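PDB 3ORF: dihydropteridine reductase from Dictyostelium discoideum, which catalyses the NADH- or NADPH-dependent reduction of quinonoid dihydropteridine to tetrahydropteridine, regenerating the tetrahydrobiopterin cofactor probably used by aromatic amino acid hydroxylases. Local coordinates for residues V39-S44 with K219-S224; N48-D53 with H62-K67; K113-M118 with I156-T161; H167-L172 with S183-I188. All blocks are in the same frame, centred on the assembly; numbering follows the deposited sequence.

Contact 1. Residues V39-S44 with K219-S224; sequences VKFFKS and KLFEWS
F221 meets both F41 and F42, and the three rings form an aromatic cluster that joins helices 33-44 and 213-225 of the Rossmann fold. The pair with F42 is a T-shaped (edge-to-face) stack: the edge of F221 is presented to the face of F42, with the planes at 83°. Its CD1 stands over that face, offset toward the rim, and lies 3.9 Å from CE2 of F42. The pair with F41 is an offset edge-to-face one with the roles exchanged, since the edge of F41 is turned to the face of F221, and F41 CE2 comes within 3.7 Å of F221 CB. One ring therefore acts as edge to one neighbour and as face to the other. F221 is placed for this by its first torsion (chi1 -171°), which sets CG opposite the backbone N.

The far end of F42 drives into the other helix, where CZ comes to rest 3.6 Å from CA of F221. L220 supports the same rim through CB, 4.1 Å from F42 CE1. With rings filling the space between them, the helix segments approach no closer than 10.7 Å, crossing at -47°. Further out, W47 meets F42 edge to face and also touches the ring of F221, while T49 on strand 48-53 packs against F42. S224 stands at the far edge of the F42 ring: its OG lies in the ring plane and also bonds OG1 of T90. Within its own helix, S224 OG gives a hydrogen bond of 2.6 Å to L220 O, which S224 N reaches from the opposite face of the carbonyl plane.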
# COMPACT_ATOMS: atom_id res chain seq x y z
N VAL A 39 11.51 -14.06 19.57
CA VAL A 39 12.26 -13.53 20.73
C VAL A 39 12.79 -14.74 21.52
O VAL A 39 14.00 -14.82 21.84
CB VAL A 39 11.38 -12.64 21.63
CG1 VAL A 39 12.05 -12.42 23.01
CG2 VAL A 39 11.10 -11.31 20.92
N LYS A 40 11.90 -15.71 21.74
CA LYS A 40 12.22 -16.89 22.53
C LYS A 40 13.41 -17.62 21.91
O LYS A 40 14.37 -17.97 22.61
CB LYS A 40 11.01 -17.82 22.62
CG LYS A 40 10.90 -18.66 23.86
CD LYS A 40 10.60 -20.14 23.52
CE LYS A 40 9.14 -20.54 23.70
NZ LYS A 40 8.97 -22.02 24.13
N PHE A 41 13.36 -17.86 20.59
CA PHE A 41 14.41 -18.60 19.93
C PHE A 41 15.73 -17.80 19.94
O PHE A 41 16.82 -18.37 20.18
CB PHE A 41 14.01 -18.93 18.46
CG PHE A 41 14.94 -19.89 17.80
CD1 PHE A 41 14.66 -21.26 17.78
CD2 PHE A 41 16.16 -19.43 17.23
CE1 PHE A 41 15.59 -22.19 17.14
CE2 PHE A 41 17.06 -20.33 16.61
CZ PHE A 41 16.78 -21.72 16.58
N PHE A 42 15.68 -16.51 19.67
CA PHE A 42 16.96 -15.78 19.72
C PHE A 42 17.58 -15.78 21.10
O PHE A 42 18.78 -16.00 21.22
CB PHE A 42 16.88 -14.39 19.12
CG PHE A 42 17.05 -14.39 17.60
CD1 PHE A 42 16.08 -15.03 16.77
CD2 PHE A 42 18.12 -13.76 17.00
CE1 PHE A 42 16.20 -15.04 15.38
CE2 PHE A 42 18.26 -13.74 15.57
CZ PHE A 42 17.31 -14.43 14.76
N LYS A 43 16.74 -15.58 22.10
CA LYS A 43 17.14 -15.58 23.51
C LYS A 43 17.83 -16.92 23.85
O LYS A 43 18.90 -16.92 24.44
CB LYS A 43 15.95 -15.24 24.41
CG LYS A 43 16.29 -15.02 25.89
CD LYS A 43 15.04 -14.68 26.66
CE LYS A 43 15.25 -14.76 28.19
NZ LYS A 43 14.14 -14.12 28.99
N SER A 44 17.30 -18.05 23.36
CA SER A 44 17.98 -19.35 23.55
C SER A 44 19.37 -19.49 22.92
O SER A 44 20.16 -20.32 23.33
CB SER A 44 17.06 -20.51 23.13
OG SER A 44 17.22 -20.85 21.78
N LYS A 219 15.15 -20.14 10.49
CA LYS A 219 15.61 -19.53 9.22
C LYS A 219 16.16 -18.12 9.46
O LYS A 219 17.27 -17.76 8.99
CB LYS A 219 14.49 -19.51 8.20
CG LYS A 219 14.86 -18.94 6.81
CD LYS A 219 16.11 -19.62 6.19
CE LYS A 219 15.80 -21.02 5.71
NZ LYS A 219 16.72 -21.41 4.55
N LEU A 220 15.46 -17.33 10.26
CA LEU A 220 15.95 -15.96 10.59
C LEU A 220 17.32 -15.95 11.26
O LEU A 220 18.18 -15.05 11.03
CB LEU A 220 14.94 -15.17 11.47
CG LEU A 220 13.58 -14.83 10.75
CD1 LEU A 220 12.56 -14.27 11.70
CD2 LEU A 220 13.74 -13.87 9.60
N PHE A 221 17.47 -16.91 12.19
CA PHE A 221 18.72 -17.11 12.88
C PHE A 221 19.85 -17.51 11.95
O PHE A 221 20.92 -16.95 12.05
CB PHE A 221 18.60 -18.12 14.01
CG PHE A 221 19.86 -18.16 14.88
CD1 PHE A 221 20.14 -17.11 15.73
CD2 PHE A 221 20.70 -19.26 14.86
CE1 PHE A 221 21.32 -17.16 16.57
CE2 PHE A 221 21.85 -19.35 15.67
CZ PHE A 221 22.18 -18.30 16.51
N GLU A 222 19.61 -18.47 11.05
CA GLU A 222 20.59 -18.83 10.00
C GLU A 222 21.02 -17.60 9.17
O GLU A 222 22.21 -17.41 8.93
CB GLU A 222 20.09 -20.02 9.15
CG GLU A 222 20.91 -20.37 7.86
CD GLU A 222 20.18 -21.37 6.88
OE1 GLU A 222 18.92 -21.53 6.90
OE2 GLU A 222 20.89 -21.98 6.04
N TRP A 223 20.07 -16.76 8.75
CA TRP A 223 20.46 -15.59 7.98
C TRP A 223 21.20 -14.57 8.85
O TRP A 223 22.02 -13.86 8.35
CB TRP A 223 19.25 -14.88 7.35
CG TRP A 223 18.49 -15.63 6.23
CD1 TRP A 223 18.95 -16.59 5.38
CD2 TRP A 223 17.11 -15.42 5.89
NE1 TRP A 223 17.93 -17.00 4.52
CE2 TRP A 223 16.80 -16.28 4.80
CE3 TRP A 223 16.10 -14.55 6.37
CZ2 TRP A 223 15.54 -16.34 4.24
CZ3 TRP A 223 14.82 -14.61 5.78
CH2 TRP A 223 14.56 -15.50 4.74
N SER A 224 20.86 -14.47 10.13
CA SER A 224 21.52 -13.54 11.08
C SER A 224 23.00 -13.84 11.39
O SER A 224 23.74 -12.91 11.69
CB SER A 224 20.76 -13.54 12.38
OG SER A 224 19.49 -13.03 12.09

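Contact 2. Residues N48-D53 with H62-K67. With NAD (nicotinamide-adenine-dinucleotide), chain E.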
# COMPACT_ATOMS: atom_id res chain seq x y z
N ASN A 48 20.79 -10.83 22.69
CA ASN A 48 20.02 -9.90 23.45
C ASN A 48 18.78 -9.56 22.56
O ASN A 48 18.90 -9.30 21.34
CB ASN A 48 20.94 -8.73 23.67
CG ASN A 48 20.53 -7.86 24.80
OD1 ASN A 48 19.92 -6.82 24.58
ND2 ASN A 48 20.86 -8.27 26.03
N THR A 49 17.59 -9.61 23.18
CA THR A 49 16.33 -9.40 22.47
C THR A 49 15.59 -8.13 22.90
O THR A 49 15.56 -7.81 24.09
CB THR A 49 15.39 -10.56 22.73
OG1 THR A 49 15.14 -10.67 24.14
CG2 THR A 49 15.98 -11.84 22.19
N ILE A 50 14.98 -7.42 21.94
CA ILE A 50 14.21 -6.21 22.23
C ILE A 50 12.87 -6.29 21.50
O ILE A 50 12.83 -6.71 20.31
CB ILE A 50 14.92 -4.97 21.75
CG1 ILE A 50 16.26 -4.81 22.46
CG2 ILE A 50 14.07 -3.77 22.02
CD1 ILE A 50 17.26 -4.32 21.56
N SER A 51 11.78 -5.89 22.16
CA SER A 51 10.43 -6.02 21.59
C SER A 51 9.71 -4.68 21.64
O SER A 51 9.72 -4.03 22.68
CB SER A 51 9.64 -7.14 22.32
OG SER A 51 8.25 -7.16 22.04
N ILE A 52 9.16 -4.24 20.51
CA ILE A 52 8.21 -3.13 20.48
C ILE A 52 6.85 -3.72 20.04
O ILE A 52 6.77 -4.47 19.06
CB ILE A 52 8.64 -2.01 19.46
CG1 ILE A 52 10.05 -1.45 19.76
CG2 ILE A 52 7.58 -0.88 19.37
CD1 ILE A 52 10.72 -0.75 18.50
N ASP A 53 5.80 -3.38 20.76
CA ASP A 53 4.44 -3.88 20.50
C ASP A 53 3.44 -3.00 21.30
O ASP A 53 3.88 -2.01 21.97
CB ASP A 53 4.33 -5.37 20.83
CG ASP A 53 3.25 -6.06 20.03
OD1 ASP A 53 2.19 -5.42 19.76
OD2 ASP A 53 3.48 -7.23 19.62
N HIS A 62 14.59 -6.46 26.61
CA HIS A 62 14.06 -5.12 26.70
C HIS A 62 12.72 -5.08 25.99
O HIS A 62 12.60 -5.58 24.88
CB HIS A 62 14.97 -4.13 26.02
CG HIS A 62 16.34 -4.04 26.61
ND1 HIS A 62 16.68 -3.11 27.59
CD2 HIS A 62 17.49 -4.70 26.31
CE1 HIS A 62 17.96 -3.23 27.87
NE2 HIS A 62 18.48 -4.18 27.11
N SER A 63 11.73 -4.47 26.61
CA SER A 63 10.40 -4.44 25.99
C SER A 63 9.83 -3.02 26.03
O SER A 63 9.84 -2.38 27.08
CB SER A 63 9.45 -5.46 26.67
OG SER A 63 8.10 -5.24 26.31
N PHE A 64 9.32 -2.56 24.88
CA PHE A 64 8.77 -1.22 24.77
C PHE A 64 7.34 -1.28 24.26
O PHE A 64 6.97 -2.14 23.45
CB PHE A 64 9.60 -0.32 23.85
CG PHE A 64 10.99 -0.06 24.36
CD1 PHE A 64 12.06 -0.88 23.96
CD2 PHE A 64 11.24 0.96 25.28
CE1 PHE A 64 13.33 -0.69 24.44
CE2 PHE A 64 12.54 1.17 25.76
CZ PHE A 64 13.59 0.34 25.35
N THR A 65 6.56 -0.31 24.70
CA THR A 65 5.17 -0.24 24.41
C THR A 65 4.99 1.01 23.58
O THR A 65 5.67 2.05 23.84
CB THR A 65 4.41 -0.20 25.73
OG1 THR A 65 3.44 -1.22 25.73
CG2 THR A 65 3.82 1.20 26.10
N ILE A 66 4.11 0.95 22.56
CA ILE A 66 3.75 2.15 21.78
C ILE A 66 2.25 2.28 21.81
O ILE A 66 1.58 1.27 21.88
CB ILE A 66 4.31 2.10 20.35
CG1 ILE A 66 4.06 0.73 19.71
CG2 ILE A 66 5.82 2.42 20.39
CD1 ILE A 66 4.30 0.79 18.20
N LYS A 67 1.72 3.51 21.87
CA LYS A 67 0.29 3.70 22.06
C LYS A 67 -0.27 3.64 20.66
O LYS A 67 -1.41 3.27 20.50
CB LYS A 67 -0.16 5.03 22.72
CG LYS A 67 0.64 5.63 23.93
CD LYS A 67 0.19 5.15 25.37
CE LYS A 67 -1.16 5.72 25.87
NZ LYS A 67 -1.78 4.82 26.92
PA NAD E . -0.58 -11.76 16.01
O1A NAD E . -1.88 -11.06 15.91
O2A NAD E . -0.32 -12.74 17.10
O5B NAD E . 0.55 -10.60 16.30
C5B NAD E . 0.73 -9.40 15.64
C4B NAD E . 1.38 -8.45 16.66
O4B NAD E . 1.54 -7.17 15.98
C3B NAD E . 0.38 -8.18 17.82
O3B NAD E . 1.10 -8.12 19.03
C2B NAD E . -0.08 -6.75 17.60
O2B NAD E . -0.30 -6.07 18.84
C1B NAD E . 1.16 -6.15 16.90
N9A NAD E . 0.89 -4.98 16.02
C8A NAD E . -0.19 -4.85 15.22
N7A NAD E . -0.04 -3.69 14.55
C5A NAD E . 1.11 -3.07 14.96
C6A NAD E . 1.78 -1.85 14.63
N6A NAD E . 1.23 -0.95 13.78
N1A NAD E . 2.97 -1.55 15.23
C2A NAD E . 3.49 -2.39 16.12
N3A NAD E . 2.87 -3.54 16.44
C4A NAD E . 1.68 -3.90 15.91
O3 NAD E . -0.30 -12.33 14.57
PN NAD E . 0.65 -13.44 14.10
O1N NAD E . -0.26 -14.62 13.93
O2N NAD E . 1.95 -13.48 14.88
O5D NAD E . 1.08 -12.99 12.60
C5D NAD E . 2.32 -12.33 12.31
C4D NAD E . 2.33 -11.84 10.85
O4D NAD E . 1.84 -12.88 9.98
C3D NAD E . 1.48 -10.61 10.53
O3D NAD E . 2.37 -9.67 9.83
C2D NAD E . 0.41 -11.13 9.56
O2D NAD E . 0.07 -10.04 8.68
C1D NAD E . 1.30 -12.16 8.83
N1N NAD E . 0.98 -13.16 7.71
C2N NAD E . 0.37 -14.47 7.90
C3N NAD E . 0.17 -15.29 6.73
C7N NAD E . -0.46 -16.71 6.77
O7N NAD E . -1.31 -17.04 5.92
N7N NAD E . 0.06 -17.53 7.71
C4N NAD E . 0.58 -14.84 5.45
C5N NAD E . 1.20 -13.59 5.30
C6N NAD E . 1.39 -12.77 6.40
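I66 reaches back over strand 48-53, and its side chain can be followed from CB outward. CG1 takes the position between the backbone N and the carbonyl carbon (chi1 46°), which lays it 3.6 Å from D53 O. The other branch, CG2, meets CG2 of I52, the two side chains crossing at about a right angle. At the tip, CD1 lies 3.9 Å from I52 CG2 and touches carbon C2A of the NAD adenine.

The backbones beneath are parallel neighbours, laced by five hydrogen bonds that run alternately from one strand to the other, beginning with H62 N to T49 O and ending with I66 N to D53 O. On the face carrying I50, I52, H62 and F64, CG2 of I50 meets the ring edge of F64, 4.0 Å from CE1. V77 and I81 of helix 71-82 pack on this face.

D53 ends the strand and grips the adenosine ribose: NAD O2B donates to OD1 at 2.7 Å, and O3B donates to OD2 at 2.6 Å. The amide of S31 also bonds OD2. A leucine in place of D53 would probably leave both ribose hydroxyls and the S31 amide without their acceptor. An acid at the end of this second strand is a familiar SDR feature; its negative charge is likely to favour the free 2'-hydroxyl of NADH over the phosphate of NADPH.

Contact 3. Residues K113-M118 with I156-T161; sequences KGMIDM and IAYGAT. With NAD (nicotinamide-adenine-dinucleotide), chain E.
The ring of Y158 receives the sulfur of M115 at its edge, a Met-aromatic contact in which SD lies 5.3 Å from the ring centroid and 81° off the ring normal. NAD O2D also lies near the ring plane, and W98 meets Y158 edge to face. The phenol end points at the nicotinamide, with Y158 OH 3.1 Å from NAD C5N.

M115 makes this contact by bending. Its CB heads for helix 156-172, lying 3.7 Å from T161 OG1, and CG presses on the turn at A157, 3.8 Å from A157 CB. The chain then folds at chi2 (-59°), which sets SD beside Y158 CB at 3.9 Å. An alanine at M115 would probably open a gap beside A157 and Y158 and leave the tyrosine ring freer to shift. Next along, T161 CG2 fits against the backbone and side chain of I116.

The same turn of helix 108-133 serves the cofactor's other end, where D117 O accepts a 3.0 Å hydrogen bond from adenine N6A. On the far side, Y121 and F124 of the second subunit pack on I116 and A160. The arrangement is that of the SDR family, whose paired helices build the dimer interface and present the tyrosine of a Tyr-x-x-x-Lys motif; Y158 is the predicted proton acceptor.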
# COMPACT_ATOMS: atom_id res chain seq x y z
N LYS A 113 -9.28 0.50 7.29
CA LYS A 113 -8.53 1.14 8.35
C LYS A 113 -7.75 0.13 9.25
O LYS A 113 -6.60 0.38 9.59
CB LYS A 113 -9.40 2.13 9.14
CG LYS A 113 -8.93 2.31 10.57
CD LYS A 113 -9.94 3.08 11.32
CE LYS A 113 -9.20 4.16 12.09
NZ LYS A 113 -9.14 3.64 13.48
N GLY A 114 -8.37 -1.01 9.57
CA GLY A 114 -7.66 -2.04 10.29
C GLY A 114 -6.34 -2.47 9.62
O GLY A 114 -5.35 -2.70 10.29
N MET A 115 -6.35 -2.70 8.30
CA MET A 115 -5.17 -3.30 7.62
C MET A 115 -4.11 -2.19 7.45
O MET A 115 -2.94 -2.46 7.55
CB MET A 115 -5.56 -3.89 6.27
CG MET A 115 -6.53 -5.19 6.32
SD MET A 115 -5.74 -6.50 7.26
CE MET A 115 -6.29 -6.06 8.95
N ILE A 116 -4.55 -0.95 7.18
CA ILE A 116 -3.60 0.15 7.11
C ILE A 116 -2.87 0.27 8.45
O ILE A 116 -1.67 0.26 8.51
CB ILE A 116 -4.26 1.44 6.70
CG1 ILE A 116 -4.54 1.39 5.19
CG2 ILE A 116 -3.32 2.64 7.03
CD1 ILE A 116 -5.38 2.55 4.63
N ASP A 117 -3.60 0.30 9.55
CA ASP A 117 -2.97 0.54 10.85
C ASP A 117 -2.07 -0.61 11.31
O ASP A 117 -1.05 -0.42 11.97
CB ASP A 117 -4.08 0.78 11.89
CG ASP A 117 -4.79 2.19 11.74
OD1 ASP A 117 -4.29 3.12 11.06
OD2 ASP A 117 -5.86 2.35 12.33
N MET A 118 -2.53 -1.84 11.07
CA MET A 118 -1.79 -2.99 11.52
C MET A 118 -0.65 -3.37 10.57
O MET A 118 0.45 -3.72 11.03
CB MET A 118 -2.75 -4.18 11.69
CG MET A 118 -3.51 -4.15 13.04
SD MET A 118 -4.45 -5.70 13.26
CE MET A 118 -6.15 -5.15 12.93
N ILE A 156 -9.27 -7.43 -0.14
CA ILE A 156 -8.65 -6.40 -0.89
C ILE A 156 -7.74 -5.52 0.01
O ILE A 156 -6.70 -5.03 -0.43
CB ILE A 156 -9.80 -5.55 -1.53
CG1 ILE A 156 -10.49 -6.37 -2.62
CG2 ILE A 156 -9.26 -4.23 -2.10
CD1 ILE A 156 -11.48 -5.57 -3.42
N ALA A 157 -8.16 -5.28 1.23
CA ALA A 157 -7.40 -4.35 2.05
C ALA A 157 -6.13 -4.99 2.57
O ALA A 157 -5.01 -4.39 2.60
CB ALA A 157 -8.27 -3.86 3.20
N TYR A 158 -6.26 -6.25 2.93
CA TYR A 158 -5.07 -7.04 3.35
C TYR A 158 -4.13 -7.16 2.16
O TYR A 158 -2.90 -7.00 2.32
CB TYR A 158 -5.52 -8.43 3.84
CG TYR A 158 -4.40 -9.41 4.17
CD1 TYR A 158 -3.65 -9.26 5.34
CD2 TYR A 158 -4.14 -10.49 3.33
CE1 TYR A 158 -2.69 -10.15 5.68
CE2 TYR A 158 -3.10 -11.44 3.66
CZ TYR A 158 -2.43 -11.25 4.82
OH TYR A 158 -1.47 -12.11 5.16
N GLY A 159 -4.67 -7.49 0.98
CA GLY A 159 -3.78 -7.75 -0.22
C GLY A 159 -3.04 -6.45 -0.60
O GLY A 159 -1.81 -6.43 -0.81
N ALA A 160 -3.78 -5.33 -0.63
CA ALA A 160 -3.10 -4.07 -1.04
C ALA A 160 -2.04 -3.60 -0.01
O ALA A 160 -1.04 -3.13 -0.41
CB ALA A 160 -4.09 -2.99 -1.32
N THR A 161 -2.25 -3.74 1.28
CA THR A 161 -1.30 -3.28 2.30
C THR A 161 -0.11 -4.19 2.30
O THR A 161 1.04 -3.73 2.50
CB THR A 161 -1.94 -3.16 3.74
OG1 THR A 161 -2.60 -4.37 4.09
CG2 THR A 161 -2.97 -2.05 3.80
PA NAD E . -0.58 -11.76 16.01
O1A NAD E . -1.88 -11.06 15.91
O2A NAD E . -0.32 -12.74 17.10
O5B NAD E . 0.55 -10.60 16.30
C5B NAD E . 0.73 -9.40 15.64
C4B NAD E . 1.38 -8.45 16.66
O4B NAD E . 1.54 -7.17 15.98
C3B NAD E . 0.38 -8.18 17.82
O3B NAD E . 1.10 -8.12 19.03
C2B NAD E . -0.08 -6.75 17.60
O2B NAD E . -0.30 -6.07 18.84
C1B NAD E . 1.16 -6.15 16.90
N9A NAD E . 0.89 -4.98 16.02
C8A NAD E . -0.19 -4.85 15.22
N7A NAD E . -0.04 -3.69 14.55
C5A NAD E . 1.11 -3.07 14.96
C6A NAD E . 1.78 -1.85 14.63
N6A NAD E . 1.23 -0.95 13.78
N1A NAD E . 2.97 -1.55 15.23
C2A NAD E . 3.49 -2.39 16.12
N3A NAD E . 2.87 -3.54 16.44
C4A NAD E . 1.68 -3.90 15.91
O3 NAD E . -0.30 -12.33 14.57
PN NAD E . 0.65 -13.44 14.10
O1N NAD E . -0.26 -14.62 13.93
O2N NAD E . 1.95 -13.48 14.88
O5D NAD E . 1.08 -12.99 12.60
C5D NAD E . 2.32 -12.33 12.31
C4D NAD E . 2.33 -11.84 10.85
O4D NAD E . 1.84 -12.88 9.98
C3D NAD E . 1.48 -10.61 10.53
O3D NAD E . 2.37 -9.67 9.83
C2D NAD E . 0.41 -11.13 9.56
O2D NAD E . 0.07 -10.04 8.68
C1D NAD E . 1.30 -12.16 8.83
N1N NAD E . 0.98 -13.16 7.71
C2N NAD E . 0.37 -14.47 7.90
C3N NAD E . 0.17 -15.29 6.73
C7N NAD E . -0.46 -16.71 6.77
O7N NAD E . -1.31 -17.04 5.92
N7N NAD E . 0.06 -17.53 7.71
C4N NAD E . 0.58 -14.84 5.45
C5N NAD E . 1.20 -13.59 5.30
C6N NAD E . 1.39 -12.77 6.40

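Contact 4. Residues H167-L172 with S183-I188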
# COMPACT_ATOMS: atom_id res chain seq x y z
N HIS A 167 6.67 -3.78 -1.64
CA HIS A 167 7.38 -2.70 -2.42
C HIS A 167 8.38 -2.02 -1.47
O HIS A 167 9.48 -1.64 -1.88
CB HIS A 167 6.33 -1.74 -2.95
CG HIS A 167 6.87 -0.66 -3.83
ND1 HIS A 167 6.86 -0.75 -5.22
CD2 HIS A 167 7.39 0.57 -3.52
CE1 HIS A 167 7.38 0.36 -5.72
NE2 HIS A 167 7.73 1.16 -4.72
N ILE A 168 8.04 -1.89 -0.19
CA ILE A 168 8.95 -1.23 0.77
C ILE A 168 10.25 -2.03 0.96
O ILE A 168 11.37 -1.52 0.90
CB ILE A 168 8.26 -1.06 2.15
CG1 ILE A 168 7.16 -0.00 2.07
CG2 ILE A 168 9.29 -0.63 3.24
CD1 ILE A 168 6.12 -0.12 3.29
N ILE A 169 10.07 -3.33 1.15
CA ILE A 169 11.16 -4.23 1.14
C ILE A 169 12.10 -4.00 -0.04
O ILE A 169 13.35 -3.97 0.13
CB ILE A 169 10.67 -5.68 1.06
CG1 ILE A 169 9.95 -6.02 2.37
CG2 ILE A 169 11.87 -6.59 0.80
CD1 ILE A 169 9.00 -7.34 2.19
N LYS A 170 11.53 -3.83 -1.23
CA LYS A 170 12.41 -3.65 -2.39
C LYS A 170 13.10 -2.28 -2.38
O LYS A 170 14.26 -2.20 -2.72
CB LYS A 170 11.64 -3.93 -3.71
CG LYS A 170 11.61 -5.42 -4.04
CD LYS A 170 10.42 -5.86 -4.80
CE LYS A 170 10.40 -7.42 -4.96
NZ LYS A 170 11.78 -8.20 -5.06
N ASP A 171 12.42 -1.25 -1.91
CA ASP A 171 12.98 0.09 -1.88
C ASP A 171 14.13 0.10 -0.86
O ASP A 171 15.13 0.75 -1.07
CB ASP A 171 11.93 1.16 -1.47
CG ASP A 171 11.14 1.73 -2.69
OD1 ASP A 171 11.24 1.18 -3.84
OD2 ASP A 171 10.34 2.70 -2.48
N LEU A 172 13.98 -0.65 0.23
CA LEU A 172 15.00 -0.70 1.29
C LEU A 172 16.22 -1.54 0.91
O LEU A 172 17.22 -1.46 1.59
CB LEU A 172 14.39 -1.19 2.62
CG LEU A 172 13.35 -0.27 3.20
CD1 LEU A 172 12.72 -0.84 4.44
CD2 LEU A 172 13.98 1.11 3.54
N SER A 183 23.65 -3.76 4.50
CA SER A 183 22.50 -4.43 5.06
C SER A 183 21.73 -5.16 3.98
O SER A 183 21.86 -4.86 2.82
CB SER A 183 21.60 -3.38 5.69
OG SER A 183 21.26 -2.52 4.64
N THR A 184 20.85 -6.06 4.38
CA THR A 184 20.09 -6.91 3.47
C THR A 184 18.66 -6.74 3.94
O THR A 184 18.39 -6.94 5.13
CB THR A 184 20.47 -8.38 3.66
OG1 THR A 184 21.77 -8.59 3.14
CG2 THR A 184 19.53 -9.31 2.87
N SER A 185 17.79 -6.33 3.02
CA SER A 185 16.33 -6.18 3.22
C SER A 185 15.65 -7.40 2.54
O SER A 185 15.89 -7.64 1.33
CB SER A 185 15.90 -4.90 2.53
OG SER A 185 14.48 -4.69 2.48
N LEU A 186 14.85 -8.18 3.31
CA LEU A 186 14.11 -9.35 2.85
C LEU A 186 12.64 -9.27 3.30
O LEU A 186 12.29 -8.62 4.29
CB LEU A 186 14.71 -10.65 3.46
CG LEU A 186 16.17 -10.87 3.08
CD1 LEU A 186 16.72 -12.04 3.80
CD2 LEU A 186 16.33 -10.97 1.53
N GLY A 187 11.78 -9.98 2.58
CA GLY A 187 10.44 -10.19 2.99
C GLY A 187 10.33 -11.69 3.20
O GLY A 187 10.92 -12.46 2.43
N ILE A 188 9.60 -12.11 4.25
CA ILE A 188 9.25 -13.54 4.38
C ILE A 188 7.78 -13.59 4.14
O ILE A 188 7.03 -12.73 4.64
CB ILE A 188 9.61 -14.15 5.76
CG1 ILE A 188 9.02 -13.32 6.89
CG2 ILE A 188 11.14 -14.34 5.88
CD1 ILE A 188 9.42 -13.81 8.25
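A chi1 of 172° turns OG of S185 away from its own backbone N and across to helix 156-172, where it meets the carbonyl of I169. I169 in turn sets CG1 opposite its carbonyl carbon, so that CG2 and the extended arm ending in CD1 both lean on the strand. These torsions knit together a helix and a strand of a beta-alpha-beta crossover: strand 138-143 leads to helix 156-172, which returns along the sheet to the parallel strand 184-190. The two segments run nearly antiparallel, at 163°, and their axes come within 7.2 Å.

The small size of S185 and G187, the strand residues next to I169, is consistent with that closeness. S185 OG donates a 2.7 Å hydrogen bond to I169 O, arriving in the carbonyl plane on a lone pair, with a C=O...donor angle of 122°. The bond satisfies a buried hydroxyl and ties a helix carbonyl to the sheet. L172 roofs it over, with CB 3.5 Å from S185 OG. The strand residue is held from its other end too, for S185 N bonds to OD1 of N233.

Around this centre, I168 and L172 pack on helix 108-133, and L186 turns to the opposite side of the sheet, against W223. H167 and D171 look toward the second subunit, both hydrogen-bonding OG1 of its T152. The rest of the contact sets I169 against strand backbone: CG2 rests 3.7 Å from L186 C, and CD1 reaches over G187, which has no side chain, 3.3 Å from its CA.

The four contacts sample one Rossmann sandwich from its flanks to its middle. Contacts 3 and 4 are wholly buried and share helix 156-172, one using its beginning and the other its end; both also touch the second subunit. Contacts 1 and 2 are only partly buried, and they meet where T49 packs on helix 33-44. Chemistry follows position: the sheet edge of contact 2 relies on backbone bonding, the helix pairs of contacts 1 and 3 on rings and sulfur, and the helix-on-sheet contact 4 on one hydroxyl bond together with an isoleucine laid on strand backbone. Contacts 2 and 3 both touch NAD, whereas W223 links contact 1 to contact 4.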